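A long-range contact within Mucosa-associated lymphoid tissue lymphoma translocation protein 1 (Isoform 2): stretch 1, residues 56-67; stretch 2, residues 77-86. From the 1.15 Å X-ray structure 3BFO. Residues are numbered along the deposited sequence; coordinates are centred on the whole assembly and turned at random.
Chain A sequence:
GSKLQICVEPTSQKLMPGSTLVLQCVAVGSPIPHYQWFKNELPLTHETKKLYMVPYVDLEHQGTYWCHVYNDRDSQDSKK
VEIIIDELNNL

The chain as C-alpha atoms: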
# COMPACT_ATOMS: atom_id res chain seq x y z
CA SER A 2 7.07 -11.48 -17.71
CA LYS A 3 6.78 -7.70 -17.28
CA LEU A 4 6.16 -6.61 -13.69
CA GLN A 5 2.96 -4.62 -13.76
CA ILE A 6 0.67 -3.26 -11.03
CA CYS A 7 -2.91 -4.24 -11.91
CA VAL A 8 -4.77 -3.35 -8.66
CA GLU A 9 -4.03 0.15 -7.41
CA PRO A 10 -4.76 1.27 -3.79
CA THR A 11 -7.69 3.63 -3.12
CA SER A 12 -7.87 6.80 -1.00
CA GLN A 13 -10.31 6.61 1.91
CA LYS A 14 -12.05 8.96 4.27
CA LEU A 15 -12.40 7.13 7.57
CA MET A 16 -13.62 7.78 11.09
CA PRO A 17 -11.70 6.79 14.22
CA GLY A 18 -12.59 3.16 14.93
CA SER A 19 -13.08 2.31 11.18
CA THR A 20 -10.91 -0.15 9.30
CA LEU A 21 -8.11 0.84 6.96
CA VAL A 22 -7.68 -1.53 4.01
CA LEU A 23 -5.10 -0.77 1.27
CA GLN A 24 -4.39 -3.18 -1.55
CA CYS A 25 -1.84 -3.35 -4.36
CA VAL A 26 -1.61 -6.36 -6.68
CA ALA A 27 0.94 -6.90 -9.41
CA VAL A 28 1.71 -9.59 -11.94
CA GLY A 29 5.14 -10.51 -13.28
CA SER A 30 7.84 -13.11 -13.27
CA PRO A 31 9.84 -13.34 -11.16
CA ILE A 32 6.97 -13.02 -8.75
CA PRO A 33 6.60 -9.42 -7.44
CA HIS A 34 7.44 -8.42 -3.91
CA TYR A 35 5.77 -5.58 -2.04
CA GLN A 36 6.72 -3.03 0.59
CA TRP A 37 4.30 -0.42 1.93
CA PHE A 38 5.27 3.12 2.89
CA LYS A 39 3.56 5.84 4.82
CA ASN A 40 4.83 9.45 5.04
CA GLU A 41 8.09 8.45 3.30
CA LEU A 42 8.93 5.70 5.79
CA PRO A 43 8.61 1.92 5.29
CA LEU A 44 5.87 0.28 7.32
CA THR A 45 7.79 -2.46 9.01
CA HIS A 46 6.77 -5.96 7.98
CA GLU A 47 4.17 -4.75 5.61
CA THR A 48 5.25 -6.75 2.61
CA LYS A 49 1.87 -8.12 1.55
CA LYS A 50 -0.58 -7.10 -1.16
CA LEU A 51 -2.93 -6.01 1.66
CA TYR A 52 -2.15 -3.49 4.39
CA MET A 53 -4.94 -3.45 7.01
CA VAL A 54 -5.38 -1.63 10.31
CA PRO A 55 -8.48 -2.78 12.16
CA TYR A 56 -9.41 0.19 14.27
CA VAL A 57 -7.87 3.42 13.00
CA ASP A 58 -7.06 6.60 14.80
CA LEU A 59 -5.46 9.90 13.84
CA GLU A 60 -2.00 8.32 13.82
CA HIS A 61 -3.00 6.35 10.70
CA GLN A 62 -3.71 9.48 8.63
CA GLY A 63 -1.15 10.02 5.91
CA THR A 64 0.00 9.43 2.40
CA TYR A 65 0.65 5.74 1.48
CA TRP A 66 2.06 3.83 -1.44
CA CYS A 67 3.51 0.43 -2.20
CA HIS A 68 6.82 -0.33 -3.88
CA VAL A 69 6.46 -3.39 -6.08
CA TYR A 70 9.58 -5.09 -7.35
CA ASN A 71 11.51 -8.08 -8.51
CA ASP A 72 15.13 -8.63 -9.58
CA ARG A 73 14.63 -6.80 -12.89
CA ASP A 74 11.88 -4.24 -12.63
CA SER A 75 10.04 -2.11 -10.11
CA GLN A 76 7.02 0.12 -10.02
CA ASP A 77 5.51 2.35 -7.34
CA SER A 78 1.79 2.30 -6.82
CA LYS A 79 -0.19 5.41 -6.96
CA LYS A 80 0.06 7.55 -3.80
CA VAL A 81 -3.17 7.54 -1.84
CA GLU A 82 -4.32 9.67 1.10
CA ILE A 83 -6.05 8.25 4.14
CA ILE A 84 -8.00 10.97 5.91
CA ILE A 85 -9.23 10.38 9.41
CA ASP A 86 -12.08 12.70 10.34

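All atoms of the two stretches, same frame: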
# COMPACT_ATOMS: atom_id res chain seq x y z
N TYR A 56 -8.70 -0.89 13.58
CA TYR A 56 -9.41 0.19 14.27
C TYR A 56 -8.46 1.36 14.12
O TYR A 56 -7.39 1.42 14.79
CB TYR A 56 -9.52 -0.09 15.80
CG TYR A 56 -10.34 -1.30 16.21
CD1 TYR A 56 -11.73 -1.23 16.35
CD2 TYR A 56 -9.71 -2.51 16.46
CE1 TYR A 56 -12.47 -2.37 16.72
CE2 TYR A 56 -10.43 -3.64 16.79
CZ TYR A 56 -11.79 -3.56 16.93
OH TYR A 56 -12.46 -4.72 17.27
N VAL A 57 -8.76 2.29 13.26
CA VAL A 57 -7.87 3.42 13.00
C VAL A 57 -8.05 4.55 13.98
O VAL A 57 -9.08 4.71 14.65
CB VAL A 57 -8.04 3.99 11.62
CG1 VAL A 57 -7.73 2.99 10.56
CG2 VAL A 57 -9.44 4.60 11.36
N ASP A 58 -6.98 5.33 14.08
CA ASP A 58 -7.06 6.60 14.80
C ASP A 58 -6.24 7.61 14.04
O ASP A 58 -5.75 7.32 12.94
CB ASP A 58 -6.65 6.46 16.27
CG ASP A 58 -7.46 7.37 17.19
OD1 ASP A 58 -7.92 8.48 16.78
OD2 ASP A 58 -7.65 6.96 18.35
N LEU A 59 -6.07 8.80 14.61
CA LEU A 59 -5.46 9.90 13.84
C LEU A 59 -4.04 9.55 13.40
O LEU A 59 -3.56 10.06 12.39
CB LEU A 59 -5.47 11.21 14.64
CG LEU A 59 -6.85 11.69 15.10
CD1 LEU A 59 -6.70 13.02 15.82
CD2 LEU A 59 -7.83 11.81 13.94
N GLU A 60 -3.37 8.70 14.17
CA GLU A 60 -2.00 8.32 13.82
C GLU A 60 -1.92 7.61 12.47
O GLU A 60 -0.86 7.57 11.85
CB GLU A 60 -1.36 7.43 14.89
CG GLU A 60 -2.04 6.07 15.04
CD GLU A 60 -1.24 5.11 15.90
OE1 GLU A 60 -0.03 4.94 15.66
OE2 GLU A 60 -1.83 4.52 16.82
N HIS A 61 -3.03 7.06 11.99
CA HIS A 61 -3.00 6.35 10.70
C HIS A 61 -3.26 7.26 9.51
O HIS A 61 -3.19 6.80 8.36
CB HIS A 61 -4.01 5.23 10.73
CG HIS A 61 -3.82 4.30 11.87
ND1 HIS A 61 -2.78 3.40 11.96
CD2 HIS A 61 -4.53 4.20 13.00
CE1 HIS A 61 -2.86 2.78 13.13
NE2 HIS A 61 -3.92 3.24 13.77
N GLN A 62 -3.54 8.55 9.73
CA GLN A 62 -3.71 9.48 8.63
C GLN A 62 -2.37 9.63 7.93
O GLN A 62 -1.31 9.59 8.57
CB GLN A 62 -4.14 10.84 9.18
CG GLN A 62 -4.51 11.88 8.14
CD GLN A 62 -5.39 12.96 8.75
OE1 GLN A 62 -6.61 13.01 8.52
NE2 GLN A 62 -4.78 13.83 9.54
N GLY A 63 -2.40 9.75 6.61
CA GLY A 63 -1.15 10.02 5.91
C GLY A 63 -1.26 9.63 4.46
O GLY A 63 -2.35 9.30 3.94
N THR A 64 -0.09 9.69 3.81
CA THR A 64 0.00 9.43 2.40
C THR A 64 0.72 8.08 2.28
O THR A 64 1.80 7.95 2.86
CB THR A 64 0.83 10.53 1.66
OG1 THR A 64 0.19 11.78 1.89
CG2 THR A 64 0.82 10.18 0.19
N TYR A 65 0.11 7.13 1.56
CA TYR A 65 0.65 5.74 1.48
C TYR A 65 0.91 5.38 0.05
O TYR A 65 0.27 5.86 -0.87
CB TYR A 65 -0.38 4.74 1.99
CG TYR A 65 -0.71 4.82 3.49
CD1 TYR A 65 -0.22 3.85 4.38
CD2 TYR A 65 -1.50 5.84 4.01
CE1 TYR A 65 -0.52 3.87 5.73
CE2 TYR A 65 -1.80 5.86 5.38
CZ TYR A 65 -1.33 4.89 6.20
OH TYR A 65 -1.65 4.88 7.54
N TRP A 66 1.85 4.45 -0.13
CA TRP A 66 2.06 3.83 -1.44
C TRP A 66 2.82 2.53 -1.20
O TRP A 66 3.31 2.27 -0.11
CB TRP A 66 2.86 4.73 -2.36
CG TRP A 66 4.03 5.25 -1.68
CD1 TRP A 66 4.08 6.31 -0.74
CD2 TRP A 66 5.33 4.92 -1.97
NE1 TRP A 66 5.37 6.52 -0.37
CE2 TRP A 66 6.17 5.66 -1.11
CE3 TRP A 66 5.91 3.95 -2.81
CZ2 TRP A 66 7.60 5.50 -1.10
CZ3 TRP A 66 7.31 3.81 -2.79
CH2 TRP A 66 8.13 4.59 -1.96
N CYS A 67 2.86 1.73 -2.25
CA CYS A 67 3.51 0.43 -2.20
C CYS A 67 4.57 0.38 -3.28
O CYS A 67 4.28 0.69 -4.43
CB CYS A 67 2.46 -0.66 -2.39
SG CYS A 67 3.04 -2.32 -2.11
N ASP A 77 6.19 1.85 -8.54
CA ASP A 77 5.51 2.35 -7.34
C ASP A 77 4.02 2.47 -7.66
O ASP A 77 3.62 2.96 -8.74
CB ASP A 77 6.04 3.74 -6.91
CG ASP A 77 7.42 3.62 -6.29
OD1 ASP A 77 7.73 2.61 -5.60
OD2 ASP A 77 8.20 4.55 -6.50
N SER A 78 3.20 2.05 -6.69
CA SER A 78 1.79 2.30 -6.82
C SER A 78 1.56 3.75 -6.82
O SER A 78 2.38 4.57 -6.39
CB SER A 78 1.00 1.71 -5.66
OG SER A 78 1.16 2.46 -4.43
N LYS A 79 0.35 4.09 -7.22
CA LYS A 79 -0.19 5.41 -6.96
C LYS A 79 -0.08 5.74 -5.44
O LYS A 79 -0.20 4.84 -4.58
CB LYS A 79 -1.65 5.53 -7.43
CG LYS A 79 -1.78 6.16 -8.80
CD LYS A 79 -1.42 5.25 -9.96
CE LYS A 79 -0.88 6.07 -11.09
NZ LYS A 79 -1.40 5.63 -12.42
N LYS A 80 0.09 7.05 -5.16
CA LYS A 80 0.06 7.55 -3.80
C LYS A 80 -1.41 7.86 -3.50
O LYS A 80 -2.13 8.52 -4.26
CB LYS A 80 0.92 8.79 -3.59
CG LYS A 80 2.40 8.60 -3.16
CD LYS A 80 3.08 9.98 -2.87
CE LYS A 80 4.40 9.75 -2.16
N VAL A 81 -1.80 7.38 -2.31
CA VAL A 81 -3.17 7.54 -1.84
C VAL A 81 -3.13 8.15 -0.47
O VAL A 81 -2.18 8.07 0.27
CB VAL A 81 -4.01 6.25 -1.83
CG1 VAL A 81 -4.22 5.69 -3.24
CG2 VAL A 81 -3.45 5.24 -0.88
N GLU A 82 -4.19 8.94 -0.19
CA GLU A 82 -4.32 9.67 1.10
C GLU A 82 -5.43 9.01 1.93
O GLU A 82 -6.53 8.73 1.45
CB GLU A 82 -4.56 11.19 0.88
CG GLU A 82 -3.27 11.95 0.37
CD GLU A 82 -3.48 13.46 0.06
OE1 GLU A 82 -4.24 13.70 -0.90
OE2 GLU A 82 -2.86 14.36 0.72
N ILE A 83 -5.08 8.72 3.17
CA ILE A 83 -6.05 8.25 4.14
C ILE A 83 -6.29 9.42 5.06
O ILE A 83 -5.36 9.94 5.73
CB ILE A 83 -5.50 7.03 4.91
CG1 ILE A 83 -5.16 5.89 3.92
CG2 ILE A 83 -6.50 6.60 5.97
CD1 ILE A 83 -6.29 5.47 2.97
N ILE A 84 -7.55 9.85 5.08
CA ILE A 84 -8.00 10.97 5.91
C ILE A 84 -8.83 10.43 7.04
O ILE A 84 -9.70 9.59 6.83
CB ILE A 84 -8.88 12.00 5.11
CG1 ILE A 84 -8.05 12.63 4.01
CG2 ILE A 84 -9.50 13.04 6.05
CD1 ILE A 84 -8.24 11.94 2.73
N ILE A 85 -8.53 10.87 8.24
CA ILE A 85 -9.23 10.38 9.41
C ILE A 85 -9.90 11.55 10.11
O ILE A 85 -9.23 12.41 10.70
CB ILE A 85 -8.29 9.46 10.29
CG1 ILE A 85 -8.04 8.12 9.50
CG2 ILE A 85 -8.96 9.18 11.63
CD1 ILE A 85 -6.97 7.23 9.99
N ASP A 86 -11.23 11.57 9.98
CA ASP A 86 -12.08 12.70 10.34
C ASP A 86 -12.96 12.39 11.55
O ASP A 86 -13.64 11.36 11.57
CB ASP A 86 -12.96 13.05 9.14
O HOH W 1 -0.17 13.67 -0.01

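At both ends of this antiparallel pairing a side chain takes the place of a backbone partner. Beyond one end of the ladder, Gln62 OE1 accepts a hydrogen bond from Ile85 N (2.9 Å) and so continues the pattern past Gly63. At the other, Ser78 OG accepts from Cys67 N (2.9 Å) while donating to Lys79 O (2.7 Å), and Ser78 N returns a nearly linear bond to Cys67 O (2.9 Å).

Between them the ladder is regular. Gly63 N and O bond to Ile83 O (3.1 Å) and N (2.9 Å), and Tyr65 N and O bond to Val81 O (2.8 Å) and N (2.9 Å). Gly63 has phi/psi of 159/-171°, where a CB would jam against the preceding carbonyl oxygen.

Tyr65, Val81 and Ile83 share one face of the sheet; Tyr65 CD2 lies 3.7 Å from Ile83 CG1, and the phenol is anchored by Tyr65 OH donating to His61 O (2.6 Å). On the other face, a water contacts Thr64 OG1 (2.7 Å) and donates a weak hydrogen bond to Glu82 OE2 (2.9 Å).

Ile85, the residue most covered by the other stretch, packs its CD1 3.8 Å from Val57 CB and 3.6 Å from His61 CB, and its CG2 3.7 Å from Leu59 CD2; the carbonyl oxygen Asp58 O also lies close to Ile85 CD1 (3.2 Å). Asp77 OD1 meets the Trp66 ring edge at CZ3 (3.1 Å).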